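Local coordinates for inositol monophosphatase family protein (Staphylococcus aureus, PDB 5I3S) that probably hydrolyses the phosphate ester of inositol monophosphate or a related sugar phosphate, at residues M1-F6 against T78-D83. Sequence-based numbering, arbitrary orientation.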
ATOM      1  N   MET A   1       3.231  13.769  32.444  1.00 43.06           N
ATOM      2  CA  MET A   1       2.341  13.463  31.271  1.00 45.19           C
ATOM      3  C   MET A   1       1.798  14.727  30.607  1.00 42.95           C
ATOM      4  O   MET A   1       1.061  14.622  29.658  1.00 43.61           O
ATOM      5  CB  MET A   1       1.173  12.527  31.669  1.00 40.41           C
ATOM      6  N   ALA A   2       2.188  15.913  31.077  1.00 40.51           N
ATOM      7  CA  ALA A   2       1.522  17.150  30.692  1.00 37.64           C
ATOM      8  C   ALA A   2       1.773  17.475  29.235  1.00 36.41           C
ATOM      9  O   ALA A   2       0.838  17.613  28.465  1.00 34.22           O
ATOM     10  CB  ALA A   2       1.975  18.309  31.570  1.00 38.53           C
ATOM     11  N   LEU A   3       3.052  17.581  28.886  1.00 34.51           N
ATOM     12  CA  LEU A   3       3.516  17.899  27.533  1.00 31.93           C
ATOM     13  C   LEU A   3       3.071  16.839  26.483  1.00 31.35           C
ATOM     14  O   LEU A   3       2.706  17.194  25.385  1.00 30.15           O
ATOM     15  CB  LEU A   3       5.049  18.099  27.543  1.00 29.61           C
ATOM     16  CG  LEU A   3       5.892  17.981  26.269  1.00 29.09           C
ATOM     17  CD1 LEU A   3       5.631  19.097  25.308  1.00 29.50           C
ATOM     18  CD2 LEU A   3       7.367  17.949  26.643  1.00 29.94           C
ATOM     19  N   TYR A   4       3.153  15.557  26.842  1.00 31.03           N
ATOM     20  CA  TYR A   4       2.597  14.460  26.063  1.00 31.59           C
ATOM     21  C   TYR A   4       1.132  14.666  25.707  1.00 33.45           C
ATOM     22  O   TYR A   4       0.759  14.526  24.534  1.00 32.25           O
ATOM     23  CB  TYR A   4       2.701  13.174  26.868  1.00 31.01           C
ATOM     24  CG  TYR A   4       2.318  11.935  26.112  1.00 32.43           C
ATOM     25  CD1 TYR A   4       3.022  11.559  24.968  1.00 30.78           C
ATOM     26  CD2 TYR A   4       1.289  11.115  26.548  1.00 31.66           C
ATOM     27  CE1 TYR A   4       2.703  10.408  24.271  1.00 31.42           C
ATOM     28  CE2 TYR A   4       0.960   9.964  25.853  1.00 35.77           C
ATOM     29  CZ  TYR A   4       1.673   9.614  24.708  1.00 34.96           C
ATOM     30  OH  TYR A   4       1.367   8.460  24.012  1.00 36.85           O
ATOM     31  N   GLY A   5       0.322  14.992  26.733  1.00 30.39           N
ATOM     32  CA  GLY A   5      -1.094  15.237  26.577  1.00 28.92           C
ATOM     33  C   GLY A   5      -1.377  16.414  25.671  1.00 30.31           C
ATOM     34  O   GLY A   5      -2.239  16.316  24.800  1.00 32.56           O
ATOM     35  N   PHE A   6      -0.677  17.538  25.891  1.00 29.66           N
ATOM     36  CA  PHE A   6      -0.711  18.715  24.982  1.00 27.89           C
ATOM     37  C   PHE A   6      -0.381  18.317  23.519  1.00 26.44           C
ATOM     38  O   PHE A   6      -1.029  18.780  22.585  1.00 26.58           O
ATOM     39  CB  PHE A   6       0.238  19.809  25.514  1.00 27.07           C
ATOM     40  CG  PHE A   6       0.506  20.951  24.555  1.00 25.47           C
ATOM     41  CD1 PHE A   6      -0.427  21.954  24.352  1.00 27.38           C
ATOM     42  CD2 PHE A   6       1.694  21.046  23.898  1.00 24.01           C
ATOM     43  CE1 PHE A   6      -0.171  23.019  23.483  1.00 26.01           C
ATOM     44  CE2 PHE A   6       1.946  22.087  23.008  1.00 24.78           C
ATOM     45  CZ  PHE A   6       1.012  23.079  22.805  1.00 25.72           C
ATOM     46  N   THR A  78      14.376  21.397  24.285  1.00 31.27           N
ATOM     47  CA  THR A  78      13.222  20.595  23.854  1.00 32.46           C
ATOM     48  C   THR A  78      12.940  20.907  22.383  1.00 29.52           C
ATOM     49  O   THR A  78      12.895  22.079  22.004  1.00 26.30           O
ATOM     50  CB  THR A  78      11.958  20.755  24.763  1.00 32.23           C
ATOM     51  OG1 THR A  78      12.297  20.458  26.133  1.00 29.85           O
ATOM     52  CG2 THR A  78      10.835  19.761  24.313  1.00 31.67           C
ATOM     53  N   VAL A  79      12.784  19.844  21.576  1.00 28.13           N
ATOM     54  CA  VAL A  79      12.655  19.970  20.137  1.00 31.05           C
ATOM     55  C   VAL A  79      11.490  19.159  19.562  1.00 30.47           C
ATOM     56  O   VAL A  79      11.438  17.954  19.744  1.00 26.89           O
ATOM     57  CB  VAL A  79      13.966  19.583  19.443  1.00 32.84           C
ATOM     58  CG1 VAL A  79      13.835  19.705  17.938  1.00 32.52           C
ATOM     59  CG2 VAL A  79      15.068  20.502  19.950  1.00 34.39           C
ATOM     60  N   TRP A  80      10.587  19.866  18.859  1.00 29.44           N
ATOM     61  CA  TRP A  80       9.425  19.284  18.189  1.00 29.46           C
ATOM     62  C   TRP A  80       9.836  19.077  16.753  1.00 27.14           C
ATOM     63  O   TRP A  80      10.152  20.061  16.070  1.00 26.68           O
ATOM     64  CB  TRP A  80       8.206  20.236  18.247  1.00 28.38           C
ATOM     65  CG  TRP A  80       7.566  20.333  19.637  1.00 29.94           C
ATOM     66  CD1 TRP A  80       8.169  20.720  20.776  1.00 30.16           C
ATOM     67  CD2 TRP A  80       6.213  20.006  20.003  1.00 32.05           C
ATOM     68  NE1 TRP A  80       7.290  20.693  21.822  1.00 30.28           N
ATOM     69  CE2 TRP A  80       6.083  20.257  21.379  1.00 32.24           C
ATOM     70  CE3 TRP A  80       5.092  19.559  19.290  1.00 31.22           C
ATOM     71  CZ2 TRP A  80       4.888  20.069  22.067  1.00 32.88           C
ATOM     72  CZ3 TRP A  80       3.909  19.360  19.974  1.00 33.29           C
ATOM     73  CH2 TRP A  80       3.816  19.602  21.348  1.00 34.00           C
ATOM     74  N   VAL A  81       9.840  17.836  16.275  1.00 22.80           N
ATOM     75  CA  VAL A  81      10.163  17.644  14.847  1.00 23.69           C
ATOM     76  C   VAL A  81       8.917  17.210  14.069  1.00 22.69           C
ATOM     77  O   VAL A  81       8.407  16.108  14.277  1.00 22.61           O
ATOM     78  CB  VAL A  81      11.491  16.847  14.603  1.00 23.08           C
ATOM     79  CG1 VAL A  81      11.726  15.801  15.644  1.00 24.61           C
ATOM     80  CG2 VAL A  81      11.606  16.279  13.211  1.00 22.29           C
ATOM     81  N   VAL A  82       8.414  18.101  13.212  1.00 22.55           N
ATOM     82  CA  VAL A  82       7.081  17.908  12.669  1.00 24.68           C
ATOM     83  C   VAL A  82       7.049  17.810  11.155  1.00 25.30           C
ATOM     84  O   VAL A  82       7.666  18.632  10.471  1.00 22.72           O
ATOM     85  CB  VAL A  82       6.003  18.898  13.272  1.00 26.05           C
ATOM     86  CG1 VAL A  82       6.561  19.899  14.248  1.00 25.84           C
ATOM     87  CG2 VAL A  82       5.071  19.545  12.247  1.00 26.84           C
ATOM     88  N   ASP A  83       6.322  16.800  10.646  1.00 25.36           N
ATOM     89  CA  ASP A  83       5.870  16.800   9.241  1.00 26.28           C
ATOM     90  C   ASP A  83       4.347  17.023   9.229  1.00 24.76           C
ATOM     91  O   ASP A  83       3.560  16.118   9.594  1.00 25.06           O
ATOM     92  CB  ASP A  83       6.251  15.513   8.481  1.00 27.44           C
ATOM     93  CG  ASP A  83       6.136  15.681   6.935  1.00 28.69           C
ATOM     94  OD1 ASP A  83       5.559  16.677   6.479  1.00 29.89           O
ATOM     95  OD2 ASP A  83       6.578  14.795   6.172  1.00 29.77           O
TER
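The indole N-H of Trp80, the one polar atom of a ring that otherwise meets the apolar side chains of Leu3 and Phe6, is hydrogen-bonded to His60 ND1, so the N-H has a partner although the residue is buried. In the sugar phosphatase fold, helices cover a mixed sheet; here the start of helix 2-24 meets strand 78-83 through that indole. An indole suits the place because the backbones lie far apart, with the closest CA atoms, those of Leu3 and Thr78, separated by 10.7 Å. Trp80 bridges roughly half of the distance from its own CA to the helix, and Leu3 and Phe6 reach out to its benzo end, whose carbon rim suits a branched aliphatic tip and a flat apolar ring. In Leu3, chi1 (159°) swings CG out beside the carbonyl carbon, and chi2 (69°) turns CD1 to 3.5 Å from Trp80 CZ2. Three residues on, just under a turn, Phe6 approaches with its own rim. The two six-membered rings have centroids 5.7 Å apart and planes at 76°, and neither lies over the other's face, so this is neither a stack nor a T-shaped pair. Tyr57 meets Phe6 edge-to-face, while Ile53 of helix 37-56 and Ile102 and Ile104 of strand 99-106 also touch the indole. Trp80 CZ2 lies in the plane of the phenyl ring at its edge, 3.7 Å from Phe6 CE2, and Trp80 CH2 comes closer still, 3.5 Å from that same CE2.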